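Local coordinates for protein ykuJ (Bacillus subtilis, PDB 2FFG) that is of unknown function but folds as a four-stranded antiparallel sheet with two helices packed on it and pairs with a second copy of itself, at residues I8-S13 / M25-E30; T17-N22 / V39-K44. One frame throughout, in Å; residues are numbered along the deposited sequence.

Overall arrangement
From the N terminus the chain first forms helix 3-21, which supplies the first half of both contacts. After the helix ends, strand 25-31 runs back nearly antiparallel to it, and interaction 1 closes the loop between 8-13 and 25-30. The chain then turns into strand 34-42, hydrogen-bonded to strand 25-31, and interaction 2 closes the longer loop from 17-22 to 39-44. Because the four segments alternate along the sequence, the two loops cross rather than nest. The centres of the two contacts lie about 11 Å apart. The middle of the helix is thereby tied to an outermost strand within this chain, and its C-terminal end to the close of the next strand.

Interaction 1: I8-S13 / M25-E30; sequences ITRLQS and MQRYFE
Arg10, Leu11 and Ser13 meet Arg27 and Phe29 where helix 3-21 lies against strand 25-31, an outermost strand of the sheet within this chain. It is a helix-on-sheet contact, part polar and part apolar. The short segment axes approach to 9.9 Å and run nearly antiparallel, at 161°.

The polar half is a crossing of two arginines at about a right angle. Arg27 reaches from the strand toward the helix, its chain bent at chi3 (-70°), which sets NE, and presents one face of its guanidinium to the aliphatic stem of Arg10. Arg10 CB sits 3.4 Å above that plane, over its centre, and Arg10 CG is 3.5 Å from Arg27 NH2. The like charges come close, with 3.9 Å between Arg10 NE and Arg27 NH2. That proximity is probably eased by a shared counter-ion: Glu16 of the second subunit forms salt bridges to both arginines through OE1, while Arg10 NH1 is held by Gly6 O of its own helix. Ser13 OG donates a 3.1 Å hydrogen bond to Arg10 O from above the carbonyl plane. The same hydroxyl merely stands at the edge of the Arg27 guanidinium.

The apolar half is smaller and buried. Leu11 CD2 touches the rim of the Phe29 ring at CZ, 3.9 Å away, and lies near the ring plane. Arg10 CD is 4.2 Å from Phe29 CE2, which joins the two halves.

The contact thus grades from subunit interface to core. Arg27 also packs on Leu14 of the helix and on Ser13 of the second subunit, whereas Leu11 and Phe29 both meet Val39 of strand 34-42, and Leu11 extends farther, to Phe48 of strand 47-54 and Val70 of helix 67-79.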
ATOM      1  N   ILE A   8      -5.556  -9.484   3.932  1.00 20.16           N
ATOM      2  CA  ILE A   8      -6.622  -8.925   4.736  1.00 22.50           C
ATOM      3  C   ILE A   8      -6.210  -7.565   5.274  1.00 22.78           C
ATOM      4  O   ILE A   8      -6.998  -6.629   5.283  1.00 23.63           O
ATOM      5  CB  ILE A   8      -6.956  -9.867   5.908  1.00 23.89           C
ATOM      6  CG1 ILE A   8      -7.444 -11.214   5.357  1.00 23.12           C
ATOM      7  CG2 ILE A   8      -7.989  -9.214   6.821  1.00 24.22           C
ATOM      8  CD1 ILE A   8      -7.511 -12.342   6.384  1.00 39.50           C
ATOM      9  N   THR A   9      -4.967  -7.464   5.723  1.00 27.81           N
ATOM     10  CA  THR A   9      -4.471  -6.206   6.247  1.00 31.20           C
ATOM     11  C   THR A   9      -4.604  -5.142   5.164  1.00 30.10           C
ATOM     12  O   THR A   9      -5.187  -4.076   5.383  1.00 31.04           O
ATOM     13  CB  THR A   9      -2.992  -6.314   6.666  1.00 37.28           C
ATOM     14  OG1 THR A   9      -2.842  -7.369   7.621  1.00 40.20           O
ATOM     15  CG2 THR A   9      -2.534  -5.009   7.308  1.00 40.78           C
ATOM     16  N   ARG A  10      -4.085  -5.455   3.984  1.00 23.95           N
ATOM     17  CA  ARG A  10      -4.133  -4.529   2.868  1.00 22.96           C
ATOM     18  C   ARG A  10      -5.555  -4.095   2.507  1.00 21.39           C
ATOM     19  O   ARG A  10      -5.784  -2.951   2.106  1.00 19.62           O
ATOM     20  CB  ARG A  10      -3.438  -5.154   1.659  1.00 26.82           C
ATOM     21  CG  ARG A  10      -1.925  -5.278   1.815  1.00 27.23           C
ATOM     22  CD  ARG A  10      -1.322  -6.100   0.677  1.00 29.58           C
ATOM     23  NE  ARG A  10       0.140  -6.068   0.666  1.00 32.12           N
ATOM     24  CZ  ARG A  10       0.921  -6.679   1.551  1.00 31.81           C
ATOM     25  NH1 ARG A  10       0.395  -7.387   2.537  1.00 34.91           N
ATOM     26  NH2 ARG A  10       2.238  -6.577   1.448  1.00 34.61           N
ATOM     27  N   LEU A  11      -6.512  -5.008   2.644  1.00 21.01           N
ATOM     28  CA  LEU A  11      -7.890  -4.683   2.323  1.00 22.93           C
ATOM     29  C   LEU A  11      -8.517  -3.835   3.416  1.00 23.49           C
ATOM     30  O   LEU A  11      -9.430  -3.063   3.156  1.00 24.96           O
ATOM     31  CB  LEU A  11      -8.712  -5.958   2.105  1.00 26.55           C
ATOM     32  CG  LEU A  11      -8.312  -6.811   0.894  1.00 27.19           C
ATOM     33  CD1 LEU A  11      -9.254  -7.998   0.762  1.00 27.41           C
ATOM     34  CD2 LEU A  11      -8.352  -5.973  -0.364  1.00 24.96           C
ATOM     35  N   GLN A  12      -8.021  -3.972   4.639  1.00 34.23           N
ATOM     36  CA  GLN A  12      -8.549  -3.195   5.749  1.00 37.53           C
ATOM     37  C   GLN A  12      -8.094  -1.757   5.618  1.00 38.54           C
ATOM     38  O   GLN A  12      -8.882  -0.829   5.820  1.00 39.82           O
ATOM     39  CB  GLN A  12      -8.085  -3.774   7.080  1.00 33.82           C
ATOM     40  CG  GLN A  12      -8.652  -5.146   7.373  1.00 33.19           C
ATOM     41  CD  GLN A  12      -8.082  -5.734   8.643  1.00 34.67           C
ATOM     42  OE1 GLN A  12      -6.871  -5.673   8.883  1.00 35.50           O
ATOM     43  NE2 GLN A  12      -8.946  -6.317   9.461  1.00 34.80           N
ATOM     44  N   SER A  13      -6.821  -1.571   5.271  1.00 35.38           N
ATOM     45  CA  SER A  13      -6.294  -0.225   5.100  1.00 37.08           C
ATOM     46  C   SER A  13      -6.859   0.381   3.822  1.00 36.43           C
ATOM     47  O   SER A  13      -6.951   1.600   3.697  1.00 37.77           O
ATOM     48  CB  SER A  13      -4.758  -0.236   5.061  1.00 47.09           C
ATOM     49  OG  SER A  13      -4.266  -1.073   4.035  1.00 50.10           O
HETATM   50  N   MSE A  25     -11.644   3.573  -3.786  1.00 32.81           N
HETATM   51  CA  MSE A  25     -10.204   3.408  -3.857  1.00 33.24           C
HETATM   52  C   MSE A  25      -9.916   1.982  -4.317  1.00 31.22           C
HETATM   53  O   MSE A  25     -10.718   1.082  -4.088  1.00 28.14           O
HETATM   54  CB  MSE A  25      -9.571   3.669  -2.493  1.00 59.16           C
HETATM   55  CG  MSE A  25      -8.260   4.434  -2.574  1.00 66.12           C
HETATM   56 SE   MSE A  25      -8.507   6.308  -3.048  1.00 75.09          SE
HETATM   57  CE  MSE A  25      -8.173   7.060  -1.297  1.00 72.12           C
ATOM     58  N   GLN A  26      -8.771   1.778  -4.959  1.00 37.05           N
ATOM     59  CA  GLN A  26      -8.431   0.460  -5.467  1.00 34.76           C
ATOM     60  C   GLN A  26      -6.942   0.149  -5.399  1.00 32.17           C
ATOM     61  O   GLN A  26      -6.119   1.049  -5.278  1.00 31.92           O
ATOM     62  CB  GLN A  26      -8.889   0.362  -6.916  1.00 40.07           C
ATOM     63  CG  GLN A  26      -8.350   1.497  -7.757  1.00 45.81           C
ATOM     64  CD  GLN A  26      -8.630   1.326  -9.227  1.00 50.80           C
ATOM     65  OE1 GLN A  26      -8.209   0.343  -9.837  1.00 53.39           O
ATOM     66  NE2 GLN A  26      -9.341   2.288  -9.815  1.00 51.86           N
ATOM     67  N   ARG A  27      -6.608  -1.138  -5.470  1.00 27.47           N
ATOM     68  CA  ARG A  27      -5.219  -1.578  -5.481  1.00 25.36           C
ATOM     69  C   ARG A  27      -5.092  -2.902  -6.240  1.00 24.50           C
ATOM     70  O   ARG A  27      -6.084  -3.596  -6.491  1.00 21.42           O
ATOM     71  CB  ARG A  27      -4.654  -1.708  -4.062  1.00 26.47           C
ATOM     72  CG  ARG A  27      -5.144  -2.889  -3.251  1.00 26.62           C
ATOM     73  CD  ARG A  27      -4.736  -2.724  -1.801  1.00 28.54           C
ATOM     74  NE  ARG A  27      -3.294  -2.870  -1.575  1.00 30.15           N
ATOM     75  CZ  ARG A  27      -2.655  -2.451  -0.478  1.00 28.47           C
ATOM     76  NH1 ARG A  27      -3.322  -1.847   0.507  1.00 23.45           N
ATOM     77  NH2 ARG A  27      -1.345  -2.645  -0.355  1.00 28.79           N
ATOM     78  N   TYR A  28      -3.863  -3.230  -6.618  1.00 25.06           N
ATOM     79  CA  TYR A  28      -3.581  -4.442  -7.365  1.00 24.85           C
ATOM     80  C   TYR A  28      -2.913  -5.472  -6.486  1.00 24.86           C
ATOM     81  O   TYR A  28      -2.343  -5.162  -5.448  1.00 21.72           O
ATOM     82  CB  TYR A  28      -2.624  -4.157  -8.524  1.00 25.62           C
ATOM     83  CG  TYR A  28      -3.189  -3.291  -9.607  1.00 29.87           C
ATOM     84  CD1 TYR A  28      -3.999  -3.830 -10.601  1.00 28.80           C
ATOM     85  CD2 TYR A  28      -2.930  -1.921  -9.636  1.00 31.63           C
ATOM     86  CE1 TYR A  28      -4.545  -3.028 -11.606  1.00 30.10           C
ATOM     87  CE2 TYR A  28      -3.473  -1.101 -10.643  1.00 31.45           C
ATOM     88  CZ  TYR A  28      -4.279  -1.665 -11.621  1.00 32.26           C
ATOM     89  OH  TYR A  28      -4.819  -0.876 -12.614  1.00 32.65           O
ATOM     90  N   PHE A  29      -3.004  -6.716  -6.921  1.00 25.20           N
ATOM     91  CA  PHE A  29      -2.347  -7.808  -6.246  1.00 25.54           C
ATOM     92  C   PHE A  29      -1.653  -8.474  -7.400  1.00 27.37           C
ATOM     93  O   PHE A  29      -2.298  -8.926  -8.344  1.00 30.03           O
ATOM     94  CB  PHE A  29      -3.342  -8.767  -5.597  1.00 26.06           C
ATOM     95  CG  PHE A  29      -3.965  -8.221  -4.359  1.00 26.76           C
ATOM     96  CD1 PHE A  29      -5.044  -7.347  -4.436  1.00 27.36           C
ATOM     97  CD2 PHE A  29      -3.436  -8.528  -3.112  1.00 26.02           C
ATOM     98  CE1 PHE A  29      -5.586  -6.783  -3.285  1.00 29.38           C
ATOM     99  CE2 PHE A  29      -3.966  -7.972  -1.952  1.00 26.01           C
ATOM    100  CZ  PHE A  29      -5.041  -7.098  -2.037  1.00 27.94           C
ATOM    101  N   GLU A  30      -0.333  -8.492  -7.353  1.00 29.67           N
ATOM    102  CA  GLU A  30       0.421  -9.112  -8.412  1.00 33.49           C
ATOM    103  C   GLU A  30       1.301 -10.224  -7.887  1.00 34.18           C
ATOM    104  O   GLU A  30       1.629 -10.276  -6.703  1.00 35.23           O
ATOM    105  CB  GLU A  30       1.253  -8.064  -9.152  1.00 39.89           C
ATOM    106  CG  GLU A  30       2.043  -7.133  -8.274  1.00 42.81           C
ATOM    107  CD  GLU A  30       2.819  -6.095  -9.082  1.00 45.98           C
ATOM    108  OE1 GLU A  30       2.191  -5.276  -9.792  1.00 43.19           O
ATOM    109  OE2 GLU A  30       4.068  -6.102  -9.005  1.00 49.76           O
TER

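Interaction 2: T17-N22 / V39-K44; sequences TAEAAN and VKYFEK
Ala18 and Glu19, near the C-terminal end of helix 3-21, border the ring of Tyr41 in strand 34-42. The tight part lies here: Ala18 CB abuts the ring edge 3.5 Å from Tyr41 CD2, and both residues are buried. Farther round the same ring, Tyr41 OH gives a weak 3.4 Å hydrogen bond to Glu19 OE2, an oxygen that Gln46 NE2 also approaches in a weak bond.

The outer side is looser in order and more exposed, though not more distant. Glu43, just after strand 34-42, is poorly ordered, so its contacts are less certain. Glu19 is bent at chi2 (-77°), which turns CD back, and its OE1 lies 3.1 Å from Glu43 CB. An alanine in place of Glu19 would probably leave Tyr41 OH without that acceptor and uncover one side of the Glu43 stem. The Glu43 carboxylate sits against the helix end, OE1 2.7 Å from Ala18 O, which suggests, without certainty, that the acid carries a proton. Its OE2 and Glu19 OE1 would probably repel unless one acid is protonated. Exposed Asn22 CA lies 3.0 Å from Glu43 OE2.

Asn22, with positive phi, is the C-prime residue of a Schellman motif that ends helix 3-21, beside Glu43.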
ATOM      1  N   THR A  17      -8.805   3.814   4.061  1.00 43.18           N
ATOM      2  CA  THR A  17      -8.386   4.956   3.265  1.00 42.26           C
ATOM      3  C   THR A  17      -9.511   5.485   2.384  1.00 41.50           C
ATOM      4  O   THR A  17      -9.569   6.678   2.087  1.00 42.66           O
ATOM      5  CB  THR A  17      -7.178   4.584   2.392  1.00 47.25           C
ATOM      6  OG1 THR A  17      -6.101   4.160   3.238  1.00 46.53           O
ATOM      7  CG2 THR A  17      -6.727   5.770   1.566  1.00 47.84           C
ATOM      8  N   ALA A  18     -10.417   4.603   1.982  1.00 36.12           N
ATOM      9  CA  ALA A  18     -11.532   5.001   1.140  1.00 34.88           C
ATOM     10  C   ALA A  18     -12.602   5.784   1.902  1.00 35.71           C
ATOM     11  O   ALA A  18     -13.222   6.697   1.352  1.00 35.16           O
ATOM     12  CB  ALA A  18     -12.151   3.778   0.502  1.00 29.27           C
ATOM     13  N   GLU A  19     -12.828   5.426   3.161  1.00 35.10           N
ATOM     14  CA  GLU A  19     -13.835   6.109   3.961  1.00 37.85           C
ATOM     15  C   GLU A  19     -13.406   7.545   4.251  1.00 38.60           C
ATOM     16  O   GLU A  19     -14.209   8.474   4.170  1.00 38.36           O
ATOM     17  CB  GLU A  19     -14.076   5.342   5.267  1.00 45.04           C
ATOM     18  CG  GLU A  19     -14.651   3.936   5.060  1.00 45.47           C
ATOM     19  CD  GLU A  19     -16.142   3.926   4.742  1.00 45.19           C
ATOM     20  OE1 GLU A  19     -16.668   4.943   4.256  1.00 48.01           O
ATOM     21  OE2 GLU A  19     -16.792   2.884   4.968  1.00 46.53           O
ATOM     22  N   ALA A  20     -12.128   7.714   4.567  1.00 50.74           N
ATOM     23  CA  ALA A  20     -11.566   9.027   4.864  1.00 53.10           C
ATOM     24  C   ALA A  20     -11.532   9.940   3.636  1.00 54.11           C
ATOM     25  O   ALA A  20     -11.898  11.113   3.710  1.00 55.78           O
ATOM     26  CB  ALA A  20     -10.160   8.870   5.434  1.00 35.26           C
ATOM     27  N   ALA A  21     -11.086   9.403   2.509  1.00 53.98           N
ATOM     28  CA  ALA A  21     -11.011  10.177   1.280  1.00 54.82           C
ATOM     29  C   ALA A  21     -12.415  10.390   0.730  1.00 54.58           C
ATOM     30  O   ALA A  21     -12.624  11.175  -0.197  1.00 55.42           O
ATOM     31  CB  ALA A  21     -10.155   9.438   0.253  1.00 57.95           C
ATOM     32  N   ASN A  22     -13.373   9.687   1.322  1.00 40.96           N
ATOM     33  CA  ASN A  22     -14.759   9.759   0.897  1.00 40.64           C
ATOM     34  C   ASN A  22     -14.907   9.532  -0.598  1.00 39.85           C
ATOM     35  O   ASN A  22     -15.659  10.234  -1.273  1.00 39.14           O
ATOM     36  CB  ASN A  22     -15.380  11.098   1.292  1.00 56.66           C
ATOM     37  CG  ASN A  22     -16.289  10.979   2.507  1.00 57.66           C
ATOM     38  OD1 ASN A  22     -17.340  10.341   2.449  1.00 57.70           O
ATOM     39  ND2 ASN A  22     -15.880  11.582   3.614  1.00 59.72           N
ATOM     40  N   VAL A  39      -8.660  -4.729  -6.575  1.00 24.68           N
ATOM     41  CA  VAL A  39      -9.867  -4.652  -5.778  1.00 25.76           C
ATOM     42  C   VAL A  39     -10.209  -3.193  -5.522  1.00 25.04           C
ATOM     43  O   VAL A  39      -9.341  -2.383  -5.219  1.00 23.87           O
ATOM     44  CB  VAL A  39      -9.706  -5.410  -4.427  1.00 34.34           C
ATOM     45  CG1 VAL A  39      -8.510  -4.869  -3.666  1.00 36.37           C
ATOM     46  CG2 VAL A  39     -10.975  -5.266  -3.585  1.00 34.14           C
ATOM     47  N   LYS A  40     -11.481  -2.865  -5.673  1.00 24.37           N
ATOM     48  CA  LYS A  40     -11.947  -1.509  -5.448  1.00 25.27           C
ATOM     49  C   LYS A  40     -12.981  -1.536  -4.325  1.00 26.35           C
ATOM     50  O   LYS A  40     -13.877  -2.392  -4.299  1.00 25.40           O
ATOM     51  CB  LYS A  40     -12.562  -0.960  -6.731  1.00 36.57           C
ATOM     52  CG  LYS A  40     -12.870   0.518  -6.708  1.00 41.00           C
ATOM     53  CD  LYS A  40     -13.213   1.007  -8.111  1.00 44.57           C
ATOM     54  CE  LYS A  40     -13.399   2.515  -8.148  1.00 47.11           C
ATOM     55  NZ  LYS A  40     -13.674   3.006  -9.526  1.00 49.19           N
ATOM     56  N   TYR A  41     -12.838  -0.623  -3.376  1.00 27.87           N
ATOM     57  CA  TYR A  41     -13.770  -0.552  -2.264  1.00 30.54           C
ATOM     58  C   TYR A  41     -14.747   0.592  -2.437  1.00 33.19           C
ATOM     59  O   TYR A  41     -14.334   1.747  -2.557  1.00 33.16           O
ATOM     60  CB  TYR A  41     -13.028  -0.369  -0.938  1.00 32.22           C
ATOM     61  CG  TYR A  41     -13.967  -0.288   0.241  1.00 31.97           C
ATOM     62  CD1 TYR A  41     -14.655  -1.418   0.677  1.00 31.90           C
ATOM     63  CD2 TYR A  41     -14.190   0.916   0.907  1.00 32.56           C
ATOM     64  CE1 TYR A  41     -15.543  -1.362   1.749  1.00 32.58           C
ATOM     65  CE2 TYR A  41     -15.083   0.990   1.989  1.00 34.48           C
ATOM     66  CZ  TYR A  41     -15.754  -0.158   2.402  1.00 34.92           C
ATOM     67  OH  TYR A  41     -16.623  -0.110   3.471  1.00 33.76           O
ATOM     68  N   PHE A  42     -16.039   0.274  -2.456  1.00 28.28           N
ATOM     69  CA  PHE A  42     -17.071   1.298  -2.585  1.00 32.31           C
ATOM     70  C   PHE A  42     -17.744   1.486  -1.234  1.00 34.34           C
ATOM     71  O   PHE A  42     -18.379   0.567  -0.731  1.00 34.31           O
ATOM     72  CB  PHE A  42     -18.127   0.889  -3.613  1.00 42.21           C
ATOM     73  CG  PHE A  42     -17.595   0.736  -5.004  1.00 44.17           C
ATOM     74  CD1 PHE A  42     -16.911  -0.413  -5.384  1.00 44.68           C
ATOM     75  CD2 PHE A  42     -17.763   1.749  -5.937  1.00 44.85           C
ATOM     76  CE1 PHE A  42     -16.401  -0.546  -6.675  1.00 46.53           C
ATOM     77  CE2 PHE A  42     -17.258   1.625  -7.231  1.00 45.69           C
ATOM     78  CZ  PHE A  42     -16.577   0.478  -7.599  1.00 46.85           C
ATOM     79  N   GLU A  43     -17.600   2.667  -0.638  1.00 78.80           N
ATOM     80  CA  GLU A  43     -18.231   2.928   0.656  1.00 83.43           C
ATOM     81  C   GLU A  43     -19.687   3.308   0.443  1.00 85.33           C
ATOM     82  O   GLU A  43     -20.301   3.969   1.280  1.00 86.63           O
ATOM     83  CB  GLU A  43     -17.510   4.042   1.404  1.00 88.26           C
ATOM     84  CG  GLU A  43     -17.687   5.412   0.802  1.00 91.26           C
ATOM     85  CD  GLU A  43     -16.396   6.190   0.807  1.00 92.04           C
ATOM     86  OE1 GLU A  43     -15.442   5.755   0.127  1.00 92.07           O
ATOM     87  OE2 GLU A  43     -16.334   7.228   1.493  1.00 92.69           O
ATOM     88  N   LYS A  44     -20.218   2.879  -0.700  1.00 82.76           N
ATOM     89  CA  LYS A  44     -21.606   3.100  -1.081  1.00 82.08           C
ATOM     90  C   LYS A  44     -22.310   1.872  -0.523  1.00 81.44           C
ATOM     91  O   LYS A  44     -23.337   1.405  -1.021  1.00 81.25           O
ATOM     92  CB  LYS A  44     -21.725   3.155  -2.603  1.00 63.07           C
ATOM     93  CG  LYS A  44     -20.886   4.256  -3.241  1.00 63.71           C
ATOM     94  CD  LYS A  44     -19.404   3.910  -3.245  1.00 63.60           C
ATOM     95  CE  LYS A  44     -18.540   5.079  -3.687  1.00 62.70           C
ATOM     96  NZ  LYS A  44     -18.453   6.116  -2.629  1.00 63.81           N
TER